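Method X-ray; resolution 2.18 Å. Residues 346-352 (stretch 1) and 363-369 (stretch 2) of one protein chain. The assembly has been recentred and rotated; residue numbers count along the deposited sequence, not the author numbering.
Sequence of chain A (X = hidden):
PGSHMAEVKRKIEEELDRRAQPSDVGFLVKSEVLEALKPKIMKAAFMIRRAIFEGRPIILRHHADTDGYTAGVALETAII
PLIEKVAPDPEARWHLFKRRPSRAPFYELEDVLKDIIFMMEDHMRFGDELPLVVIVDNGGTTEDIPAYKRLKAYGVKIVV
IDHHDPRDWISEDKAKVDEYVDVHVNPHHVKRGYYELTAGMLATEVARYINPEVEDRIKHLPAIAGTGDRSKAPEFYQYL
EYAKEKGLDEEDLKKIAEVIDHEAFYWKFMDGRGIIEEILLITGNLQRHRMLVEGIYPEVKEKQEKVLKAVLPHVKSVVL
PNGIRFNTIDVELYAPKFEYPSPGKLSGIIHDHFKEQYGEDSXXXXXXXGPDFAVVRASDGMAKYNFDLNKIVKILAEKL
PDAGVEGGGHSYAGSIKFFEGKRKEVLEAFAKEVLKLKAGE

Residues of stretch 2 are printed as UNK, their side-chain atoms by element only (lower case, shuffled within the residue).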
# COMPACT_ATOMS: atom_id res chain seq x y z
N LEU A 346 -12.46 7.14 17.78
CA LEU A 346 -12.07 7.74 19.06
C LEU A 346 -13.04 8.83 19.48
O LEU A 346 -13.43 8.89 20.64
CB LEU A 346 -10.65 8.32 18.98
CG LEU A 346 -10.13 9.01 20.25
CD1 LEU A 346 -10.18 8.08 21.46
CD2 LEU A 346 -8.71 9.49 20.02
N SER A 347 -13.40 9.71 18.55
CA SER A 347 -14.35 10.78 18.85
C SER A 347 -15.69 10.20 19.31
O SER A 347 -16.33 10.76 20.20
CB SER A 347 -14.57 11.68 17.63
OG SER A 347 -15.31 10.99 16.63
N GLY A 348 -16.09 9.08 18.72
CA GLY A 348 -17.31 8.39 19.13
C GLY A 348 -17.24 7.84 20.54
O GLY A 348 -18.21 7.90 21.30
N ILE A 349 -16.07 7.30 20.90
CA ILE A 349 -15.85 6.72 22.23
C ILE A 349 -15.88 7.82 23.28
O ILE A 349 -16.44 7.63 24.36
CB ILE A 349 -14.51 5.96 22.28
CG1 ILE A 349 -14.59 4.67 21.47
CG2 ILE A 349 -14.09 5.66 23.71
CD1 ILE A 349 -13.23 4.13 21.08
N ILE A 350 -15.26 8.96 22.98
CA ILE A 350 -15.27 10.10 23.89
C ILE A 350 -16.70 10.65 24.00
O ILE A 350 -17.20 10.91 25.10
CB ILE A 350 -14.29 11.19 23.42
CG1 ILE A 350 -12.84 10.70 23.58
CG2 ILE A 350 -14.49 12.49 24.21
CD1 ILE A 350 -11.83 11.45 22.74
N HIS A 351 -17.35 10.80 22.85
CA HIS A 351 -18.71 11.33 22.81
C HIS A 351 -19.67 10.44 23.63
O HIS A 351 -20.44 10.96 24.43
CB HIS A 351 -19.19 11.46 21.37
CG HIS A 351 -20.46 12.22 21.22
ND1 HIS A 351 -20.58 13.54 21.61
CD2 HIS A 351 -21.65 11.88 20.69
CE1 HIS A 351 -21.79 13.97 21.33
NE2 HIS A 351 -22.47 12.98 20.77
N ASP A 352 -19.59 9.13 23.42
CA ASP A 352 -20.41 8.17 24.17
C ASP A 352 -20.20 8.30 25.66
O ASP A 352 -21.15 8.19 26.43
CB ASP A 352 -20.09 6.73 23.77
CG ASP A 352 -20.60 6.38 22.40
OD1 ASP A 352 -21.43 7.13 21.85
OD2 ASP A 352 -20.15 5.35 21.85
N UNK A 363 -27.77 18.52 25.64
CA UNK A 363 -27.12 19.05 24.42
C UNK A 363 -25.60 18.92 24.48
O UNK A 363 -24.94 19.70 25.18
c UNK A 363 -28.27 19.60 26.50
c UNK A 363 -27.55 20.52 24.42
c UNK A 363 -27.74 20.85 25.86
N UNK A 364 -25.06 17.92 23.78
CA UNK A 364 -23.62 17.65 23.80
C UNK A 364 -23.04 17.71 22.40
O UNK A 364 -23.53 17.04 21.49
c UNK A 364 -23.28 16.26 24.39
c UNK A 364 -23.88 16.11 25.79
c UNK A 364 -21.77 16.07 24.45
c UNK A 364 -23.79 14.70 26.34
N UNK A 365 -21.98 18.50 22.26
CA UNK A 365 -21.25 18.64 21.00
C UNK A 365 -19.79 18.33 21.22
O UNK A 365 -19.11 19.02 21.97
c UNK A 365 -21.40 20.06 20.45
c UNK A 365 -20.91 20.27 19.01
c UNK A 365 -21.72 19.47 18.00
c UNK A 365 -20.98 21.75 18.67
N UNK A 366 -19.31 17.28 20.56
CA UNK A 366 -17.93 16.84 20.69
C UNK A 366 -17.18 17.13 19.40
O UNK A 366 -17.56 16.67 18.33
c UNK A 366 -17.85 15.35 21.04
o UNK A 366 -18.44 15.13 22.33
c UNK A 366 -16.39 14.87 21.07
N UNK A 367 -16.11 17.90 19.52
CA UNK A 367 -15.28 18.28 18.38
C UNK A 367 -13.88 17.70 18.57
O UNK A 367 -13.15 18.12 19.45
c UNK A 367 -14.24 20.37 17.26
c UNK A 367 -13.96 21.82 17.60
c UNK A 367 -14.84 20.25 15.87
c UNK A 367 -15.21 19.79 18.29
N UNK A 368 -13.51 16.74 17.73
CA UNK A 368 -12.18 16.13 17.77
C UNK A 368 -11.39 16.56 16.55
O UNK A 368 -11.80 16.27 15.44
c UNK A 368 -12.29 14.62 17.80
N UNK A 369 -10.26 17.24 16.75
CA UNK A 369 -9.53 17.83 15.63
C UNK A 369 -8.07 17.38 15.50
O UNK A 369 -7.40 17.07 16.49
c UNK A 369 -7.65 20.33 16.97
c UNK A 369 -7.91 21.14 19.21
c UNK A 369 -9.60 19.36 15.69
c UNK A 369 -9.00 19.98 16.92
c UNK A 369 -9.78 20.23 18.05
o UNK A 369 -7.38 21.72 20.34
c UNK A 369 -7.10 20.91 18.10
c UNK A 369 -9.24 20.81 19.19

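Position 363 carries three side-chain carbons that close a ring onto its own backbone N, an arrangement found in proline alone among the standard residues. Pro363 lies before the strand begins and is out of reach of the helix.

At position 364 there are four carbons, forked at the first, with one arm two carbons long. The CA-to-CB bond points toward the helix, and one carbon of the fork comes within 3.8 Å of His351 CE1. A beta-branched side chain of four carbons is isoleucine, and the carbon in question is CG2 of Ile364. The backbone also takes part, since Ile364 O lies 3.5 Å from His351 CE1, near the plane of the imidazole and at its edge.

Position 365 also has four carbons, but the fork comes at the second, which makes it leucine. Leu365 points away from the helix and, although buried, makes no contact with it.

The side chain at position 366 is short: a first carbon bearing one oxygen and one further carbon. It points toward the helix, where the oxygen sits 2.8 Å from His351 ND1 and the terminal carbon approaches Ile350 CG2 at 4.4 Å. One carbon carrying both a hydroxyl and a methyl identifies threonine. With chi1 in the m well, Thr366 directs OG1 to the imidazole, while its CG2 lies 4.2 Å from Ser347 O.

Position 367 repeats the pattern of four carbons forked at the second and is again leucine. Leu367 points away, as expected from the alternation of a beta strand.

A single carbon makes up the side chain at position 368, so the residue is alanine. Ala368 faces the helix, its CB 3.7 Å from Ser347 CB, and the two CA atoms are only 5.9 Å apart.

Position 369 has one carbon leading to a six-carbon ring that bears an oxygen, the phenol of tyrosine. Tyr369 is out of reach of the helix.

The strand thus presents alternate residues, Ile364, Thr366 and Ala368, to a helix running at 149° to it, with an axial approach of 8.8 Å. Small side chains at Ser347 and Ala368 meet closely at one end. Toward the other, His351 starts sideways from the backbone, but its t rotamer brings the ring to the strand, where ND1 and Thr366 OG1 form a nearly straight hydrogen bond of 2.8 Å (164°). This polar link is set among van der Waals contacts, and the contact buries 258 Å² in total.

Stretch 2 363-369: PILTLAY
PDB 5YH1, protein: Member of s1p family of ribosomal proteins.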